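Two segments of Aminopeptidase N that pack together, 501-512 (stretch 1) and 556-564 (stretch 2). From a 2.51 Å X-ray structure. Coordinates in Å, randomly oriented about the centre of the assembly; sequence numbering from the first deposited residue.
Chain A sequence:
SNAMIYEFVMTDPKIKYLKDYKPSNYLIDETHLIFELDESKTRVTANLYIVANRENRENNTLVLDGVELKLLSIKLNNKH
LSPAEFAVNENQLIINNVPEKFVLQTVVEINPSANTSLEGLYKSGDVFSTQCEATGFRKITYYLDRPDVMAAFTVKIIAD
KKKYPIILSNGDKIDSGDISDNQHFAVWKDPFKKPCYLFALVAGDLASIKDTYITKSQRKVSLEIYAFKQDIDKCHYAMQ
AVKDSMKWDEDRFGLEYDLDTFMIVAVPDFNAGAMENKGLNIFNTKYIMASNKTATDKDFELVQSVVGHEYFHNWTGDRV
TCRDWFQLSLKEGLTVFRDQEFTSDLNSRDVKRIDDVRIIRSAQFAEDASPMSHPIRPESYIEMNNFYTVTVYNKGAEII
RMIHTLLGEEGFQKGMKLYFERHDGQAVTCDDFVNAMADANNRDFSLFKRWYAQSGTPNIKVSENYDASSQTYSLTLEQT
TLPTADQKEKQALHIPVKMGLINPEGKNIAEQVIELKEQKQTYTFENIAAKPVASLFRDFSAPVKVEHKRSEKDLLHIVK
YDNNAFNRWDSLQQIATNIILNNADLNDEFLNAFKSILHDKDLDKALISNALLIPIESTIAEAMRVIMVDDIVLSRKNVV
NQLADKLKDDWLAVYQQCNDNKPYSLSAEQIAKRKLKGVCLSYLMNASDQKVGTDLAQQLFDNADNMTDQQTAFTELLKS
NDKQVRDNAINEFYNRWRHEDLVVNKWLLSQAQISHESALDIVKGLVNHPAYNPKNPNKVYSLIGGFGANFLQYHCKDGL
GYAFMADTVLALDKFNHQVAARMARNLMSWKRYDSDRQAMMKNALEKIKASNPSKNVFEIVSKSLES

Stretch 1 (501-512) LINPEGKNIAEQ
Stretch 2, residues 556-564: LHIVKYDNN

A β-hairpin packs against the last turn of a helix and the loop that follows it, in a small contact of 438 Å² (both sides summed) that joins one buried isoleucine, a glycine lying on a tyrosine ring, and a set of polar bonds to the helix end.

Stretch 1 supplies the hairpin. Leu 501 and Ile 502 are extended, the chain turns through 503-507, and a strand resumes at Asn 508 and Ile 509; Leu 501 and Ile 509 pair through both N-to-O bonds, each 2.8 Å (Leu 501 N to Ile 509 O, Ile 509 N to Leu 501 O). Asn 503 organises the turn: with chi1 p (62°), its OD1 accepts from Gly 506 N at 3.2 Å and weakly from Lys 507 N at 3.0 Å. At Ala 510 (phi/psi 60/36) the chain turns a corner before extending again through Glu 511 and Gln 512. Stretch 2 is helical from Leu 556 to Tyr 561, and Asp 562 (-69/133) is the first residue to leave helical angles. In register, Ile 502 CA lies 6.9 Å from Asp 562 CA, and Gly 506 CA 5.1 Å from Tyr 561 CA.

Ile 502 is the apolar centre, buried and pointing toward the helix. Its rotamer (chi1 m, chi2 t) sets CD1 4.3 Å from Ile 558 CG1 and 3.5 Å from Asp 562 CB, while CG2 lies 3.8 Å from Tyr 561 CB and 3.5 Å from His 557 NE2. A branched aliphatic side chain can thus meet several neighbours at once.

His 557 (chi1 t, chi2 88°) points toward the turn. Its NE2 donates to Asn 503 O at 2.9 Å and so carries a proton; this carbonyl, Pro 504 O and Ile 502 CG2 all lie at the ring edge, near its plane. An imidazole here offers a polar nitrogen to the turn's backbone.

One helical turn later, Tyr 561 (chi1 m, chi2 -68°) presents a ring face to the hairpin turn. Gly 506 CA sits 3.8 Å from the ring centroid, 26° off the normal, in a CH-pi contact, and Glu 505 O lies over the same face. Glycine is doubly suited: an ideal CB would fall 2.3 Å from Tyr 561 CD1, a clash, and at phi/psi 118/-1 it would also jam against the preceding carbonyl oxygen.

Asn 508 (chi1 -86°, chi2 -130°) meets the backbone where the helix ends, its amide both donating and accepting. ND2 donates weakly to Tyr 561 O at 3.2 Å; OD1 accepts weakly from Asn 563 N at 3.3 Å, along a nearly straight 171° path. Asp 562 (chi1 t) steadies the loop, its OD1 accepting from Asn 564 N at 2.9 Å.

Beyond the corner, Glu 511 (chi1 m, chi2 t, chi3 -49°) reaches Asn 563 (chi1 m): Asn 563 ND2 donates to Glu 511 OE2 at 2.9 Å and 169°. Both residues are exposed, where a carboxylate and an amide can pair without burying the charge.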

# COMPACT_ATOMS: atom_id res chain seq x y z
N LEU A 501 -19.62 24.85 -9.58
CA LEU A 501 -19.42 25.89 -10.58
C LEU A 501 -18.80 27.11 -9.91
O LEU A 501 -19.12 27.42 -8.76
CB LEU A 501 -20.74 26.27 -11.25
CG LEU A 501 -21.42 25.17 -12.07
CD1 LEU A 501 -22.74 25.68 -12.64
CD2 LEU A 501 -20.51 24.67 -13.19
N ILE A 502 -17.91 27.79 -10.62
CA ILE A 502 -17.26 28.99 -10.12
C ILE A 502 -17.51 30.13 -11.11
O ILE A 502 -17.04 30.09 -12.24
CB ILE A 502 -15.74 28.77 -9.94
CG1 ILE A 502 -15.46 27.39 -9.32
CG2 ILE A 502 -15.14 29.86 -9.07
CD1 ILE A 502 -13.98 27.07 -9.17
N ASN A 503 -18.27 31.13 -10.68
CA ASN A 503 -18.54 32.32 -11.51
C ASN A 503 -17.34 33.29 -11.46
O ASN A 503 -16.42 33.08 -10.67
CB ASN A 503 -19.86 32.99 -11.09
CG ASN A 503 -19.85 33.50 -9.66
OD1 ASN A 503 -18.88 33.33 -8.93
ND2 ASN A 503 -20.95 34.13 -9.27
N PRO A 504 -17.34 34.35 -12.31
CA PRO A 504 -16.18 35.26 -12.35
C PRO A 504 -15.89 35.97 -11.03
O PRO A 504 -14.77 36.44 -10.82
CB PRO A 504 -16.58 36.27 -13.43
CG PRO A 504 -17.59 35.57 -14.27
CD PRO A 504 -18.36 34.73 -13.30
N GLU A 505 -16.89 36.05 -10.15
CA GLU A 505 -16.71 36.58 -8.80
C GLU A 505 -15.79 35.69 -8.00
O GLU A 505 -14.88 36.17 -7.32
CB GLU A 505 -18.06 36.67 -8.06
CG GLU A 505 -19.15 37.46 -8.77
CD GLU A 505 -18.70 38.85 -9.16
OE1 GLU A 505 -17.97 39.48 -8.37
OE2 GLU A 505 -19.08 39.31 -10.26
N GLY A 506 -16.03 34.38 -8.08
CA GLY A 506 -15.29 33.40 -7.30
C GLY A 506 -16.15 32.59 -6.33
O GLY A 506 -15.64 31.73 -5.62
N LYS A 507 -17.45 32.88 -6.29
CA LYS A 507 -18.39 32.14 -5.45
C LYS A 507 -18.59 30.73 -6.01
O LYS A 507 -18.60 30.55 -7.23
CB LYS A 507 -19.72 32.87 -5.34
N ASN A 508 -18.75 29.75 -5.13
CA ASN A 508 -18.98 28.37 -5.55
C ASN A 508 -20.46 28.00 -5.56
O ASN A 508 -21.09 27.89 -4.51
CB ASN A 508 -18.20 27.39 -4.67
CG ASN A 508 -16.78 27.19 -5.15
OD1 ASN A 508 -16.32 26.06 -5.30
ND2 ASN A 508 -16.08 28.28 -5.42
N ILE A 509 -20.99 27.81 -6.76
CA ILE A 509 -22.41 27.60 -6.98
C ILE A 509 -22.68 26.15 -7.38
O ILE A 509 -21.81 25.47 -7.93
CB ILE A 509 -22.93 28.52 -8.11
CG1 ILE A 509 -22.43 29.96 -7.92
CG2 ILE A 509 -24.46 28.48 -8.20
CD1 ILE A 509 -22.75 30.57 -6.57
N ALA A 510 -23.90 25.68 -7.10
CA ALA A 510 -24.40 24.39 -7.59
C ALA A 510 -23.56 23.19 -7.15
O ALA A 510 -23.40 22.23 -7.89
CB ALA A 510 -24.51 24.43 -9.11
N GLU A 511 -23.05 23.25 -5.92
CA GLU A 511 -22.19 22.20 -5.39
C GLU A 511 -23.00 20.94 -5.05
O GLU A 511 -23.83 20.94 -4.14
CB GLU A 511 -21.44 22.68 -4.15
CG GLU A 511 -20.47 23.82 -4.41
CD GLU A 511 -19.52 24.05 -3.25
OE1 GLU A 511 -19.99 24.14 -2.10
OE2 GLU A 511 -18.30 24.14 -3.48
N GLN A 512 -22.73 19.86 -5.79
CA GLN A 512 -23.41 18.59 -5.60
C GLN A 512 -22.62 17.45 -6.26
O GLN A 512 -21.57 17.69 -6.87
CB GLN A 512 -24.81 18.65 -6.21
CG GLN A 512 -24.83 18.86 -7.72
CD GLN A 512 -26.23 18.97 -8.30
OE1 GLN A 512 -27.23 18.88 -7.58
NE2 GLN A 512 -26.31 19.16 -9.61
N LEU A 556 -6.47 28.78 -14.02
CA LEU A 556 -5.98 29.76 -13.05
C LEU A 556 -7.11 30.26 -12.14
O LEU A 556 -6.88 30.60 -10.98
CB LEU A 556 -5.31 30.95 -13.77
CG LEU A 556 -3.91 31.35 -13.32
CD1 LEU A 556 -2.94 30.17 -13.37
CD2 LEU A 556 -3.41 32.49 -14.20
N HIS A 557 -8.33 30.31 -12.68
CA HIS A 557 -9.52 30.66 -11.90
C HIS A 557 -9.88 29.55 -10.90
O HIS A 557 -10.26 29.83 -9.76
CB HIS A 557 -10.71 30.93 -12.83
CG HIS A 557 -11.85 31.65 -12.18
ND1 HIS A 557 -11.92 33.03 -12.11
CD2 HIS A 557 -12.97 31.19 -11.57
CE1 HIS A 557 -13.03 33.38 -11.48
NE2 HIS A 557 -13.68 32.29 -11.14
N ILE A 558 -9.74 28.29 -11.33
CA ILE A 558 -9.96 27.14 -10.44
C ILE A 558 -8.91 27.11 -9.34
O ILE A 558 -9.22 26.83 -8.18
CB ILE A 558 -9.96 25.80 -11.23
CG1 ILE A 558 -11.19 25.73 -12.14
CG2 ILE A 558 -9.96 24.61 -10.29
CD1 ILE A 558 -11.16 24.61 -13.15
N VAL A 559 -7.66 27.42 -9.69
CA VAL A 559 -6.58 27.49 -8.71
C VAL A 559 -6.84 28.59 -7.67
O VAL A 559 -6.48 28.43 -6.50
CB VAL A 559 -5.21 27.74 -9.39
CG1 VAL A 559 -4.12 28.00 -8.36
CG2 VAL A 559 -4.84 26.55 -10.27
N LYS A 560 -7.46 29.68 -8.09
CA LYS A 560 -7.67 30.85 -7.22
C LYS A 560 -8.90 30.75 -6.29
O LYS A 560 -8.80 31.06 -5.10
CB LYS A 560 -7.76 32.11 -8.08
CG LYS A 560 -7.63 33.42 -7.31
CD LYS A 560 -7.65 34.62 -8.24
CE LYS A 560 -7.83 35.92 -7.49
NZ LYS A 560 -6.62 36.29 -6.70
N TYR A 561 -10.04 30.31 -6.83
CA TYR A 561 -11.33 30.43 -6.14
C TYR A 561 -12.04 29.13 -5.72
O TYR A 561 -13.00 29.18 -4.95
CB TYR A 561 -12.31 31.24 -7.00
CG TYR A 561 -11.93 32.70 -7.20
CD1 TYR A 561 -11.97 33.60 -6.14
CD2 TYR A 561 -11.55 33.18 -8.46
CE1 TYR A 561 -11.63 34.93 -6.32
CE2 TYR A 561 -11.21 34.51 -8.64
CZ TYR A 561 -11.26 35.38 -7.58
OH TYR A 561 -10.92 36.70 -7.76
N ASP A 562 -11.58 27.98 -6.23
CA ASP A 562 -12.27 26.70 -5.98
C ASP A 562 -12.16 26.27 -4.51
O ASP A 562 -11.08 26.30 -3.93
CB ASP A 562 -11.70 25.61 -6.90
CG ASP A 562 -12.53 24.32 -6.89
OD1 ASP A 562 -13.46 24.16 -6.06
OD2 ASP A 562 -12.25 23.44 -7.73
N ASN A 563 -13.29 25.86 -3.93
CA ASN A 563 -13.32 25.30 -2.58
C ASN A 563 -12.47 24.03 -2.48
O ASN A 563 -11.75 23.84 -1.50
CB ASN A 563 -14.75 24.97 -2.15
CG ASN A 563 -15.55 26.20 -1.72
OD1 ASN A 563 -15.01 27.12 -1.10
ND2 ASN A 563 -16.84 26.20 -2.03
N ASN A 564 -12.58 23.18 -3.50
CA ASN A 564 -11.93 21.86 -3.50
C ASN A 564 -10.40 21.94 -3.59
O ASN A 564 -9.85 22.23 -4.64
CB ASN A 564 -12.46 21.02 -4.67
CG ASN A 564 -12.02 19.57 -4.58
OD1 ASN A 564 -11.36 19.05 -5.48
ND2 ASN A 564 -12.40 18.90 -3.50